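Local coordinates for protein glutathione S-transferase (Sulfitobacter, PDB 4GF0) that binds glutathione and, as a glutathione S-transferase homolog, probably catalyses its conjugation to electrophilic substrates, at residues F126-M129 with T130-P134. Sequence-based numbering, arbitrary orientation.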
# COMPACT_ATOMS: atom_id res chain seq x y z
N PHE A 126 15.39 -18.62 -3.64
CA PHE A 126 14.80 -17.91 -4.77
C PHE A 126 13.98 -18.86 -5.63
O PHE A 126 12.90 -18.50 -6.11
CB PHE A 126 15.87 -17.23 -5.63
CG PHE A 126 16.72 -16.24 -4.88
CD1 PHE A 126 16.21 -15.54 -3.80
CD2 PHE A 126 18.03 -16.01 -5.27
CE1 PHE A 126 16.99 -14.63 -3.11
CE2 PHE A 126 18.82 -15.09 -4.59
CZ PHE A 126 18.30 -14.40 -3.51
N GLU A 127 14.51 -20.08 -5.84
CA GLU A 127 13.85 -21.06 -6.69
C GLU A 127 12.55 -21.52 -6.06
O GLU A 127 11.54 -21.70 -6.74
CB GLU A 127 14.78 -22.25 -6.96
CG GLU A 127 16.01 -21.89 -7.77
CD GLU A 127 17.02 -23.02 -7.86
OE1 GLU A 127 16.78 -24.09 -7.25
OE2 GLU A 127 18.05 -22.83 -8.53
N ASP A 128 12.60 -21.73 -4.74
CA ASP A 128 11.44 -22.12 -3.95
C ASP A 128 10.36 -21.05 -4.09
O ASP A 128 9.22 -21.34 -4.46
CB ASP A 128 11.86 -22.27 -2.48
CG ASP A 128 10.73 -22.75 -1.58
OD1 ASP A 128 9.63 -23.05 -2.09
OD2 ASP A 128 10.96 -22.83 -0.35
N MET A 129 10.72 -19.80 -3.83
CA MET A 129 9.74 -18.71 -3.86
C MET A 129 9.16 -18.51 -5.26
O MET A 129 7.96 -18.29 -5.43
CB MET A 129 10.36 -17.40 -3.33
CG MET A 129 10.71 -17.46 -1.83
SD MET A 129 11.39 -15.92 -1.17
CE MET A 129 12.95 -15.84 -2.05
N THR A 130 10.02 -18.59 -6.26
CA THR A 130 9.58 -18.44 -7.65
C THR A 130 8.56 -19.52 -8.02
O THR A 130 7.56 -19.24 -8.67
CB THR A 130 10.79 -18.48 -8.59
OG1 THR A 130 11.59 -17.31 -8.35
CG2 THR A 130 10.35 -18.50 -10.05
N ALA A 131 8.79 -20.75 -7.56
CA ALA A 131 7.91 -21.87 -7.89
C ALA A 131 6.50 -21.73 -7.31
O ALA A 131 5.56 -22.33 -7.82
CB ALA A 131 8.54 -23.19 -7.45
N GLN A 132 6.36 -20.93 -6.25
CA GLN A 132 5.07 -20.80 -5.58
C GLN A 132 4.18 -19.73 -6.21
O GLN A 132 2.99 -19.67 -5.92
CB GLN A 132 5.25 -20.47 -4.10
CG GLN A 132 6.22 -21.36 -3.35
CD GLN A 132 6.00 -22.83 -3.63
OE1 GLN A 132 4.86 -23.31 -3.68
NE2 GLN A 132 7.09 -23.57 -3.81
N VAL A 133 4.76 -18.89 -7.06
CA VAL A 133 4.03 -17.74 -7.63
C VAL A 133 2.74 -18.09 -8.40
O VAL A 133 1.74 -17.38 -8.26
CB VAL A 133 4.96 -16.83 -8.49
CG1 VAL A 133 4.18 -15.70 -9.16
CG2 VAL A 133 6.06 -16.23 -7.61
N PRO A 134 2.75 -19.17 -9.21
CA PRO A 134 1.47 -19.50 -9.85
C PRO A 134 0.39 -19.83 -8.83
O PRO A 134 -0.78 -19.50 -9.03
CB PRO A 134 1.81 -20.74 -10.69
CG PRO A 134 3.25 -20.56 -11.02
CD PRO A 134 3.86 -19.96 -9.77
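Gln132 folds back one turn of helix 123-148 onto Asp128, an i to i+4 side-chain contact in the all-helical C-terminal domain of the GST fold. With CG beside its own backbone N (chi1 -49°) and a second bend at chi2, its amide is brought over the preceding turn. NE2 of Gln132 donates to the backbone O of Asp128 at 3.2 Å. The same nitrogen makes a weak bond, 3.1 Å, to OD1 of Asp128. Carboxylate and amide planes stand 86° apart. The main-chain bond from Gln132 N to Asp128 O is weak and long at 3.4 Å. Gln132 N is also hydrogen-bonded to Met129 O at 3.2 Å, from well above the carbonyl plane (66° out of it) and off its lone pairs. The helix is thus slightly irregular just before Pro134, whose nitrogen has no proton to give.

The buried side is tight. Met129 packs on Met129 of the second subunit, and its CE lies at the edge of the Phe126 ring. The carboxylate of Asp128 is gripped by Ser125 OG and the backbone N of Gln122 and Lys121, all of the second subunit. The other side is looser: Glu127 and Ala131 are exposed and meet mainly through the regular bond from Ala131 N to Glu127 O, 3.0 Å. Thr130 OG1 lies 2.9 Å from Phe126 O and is hydrogen-bonded to Lys113 O.

With an alanine at Gln132, Asp128 O would probably lose its side-chain donor and OD1 a weak one. A side-chain amide braces this helix turn, while the neighbouring carboxylate is committed to the dimer interface.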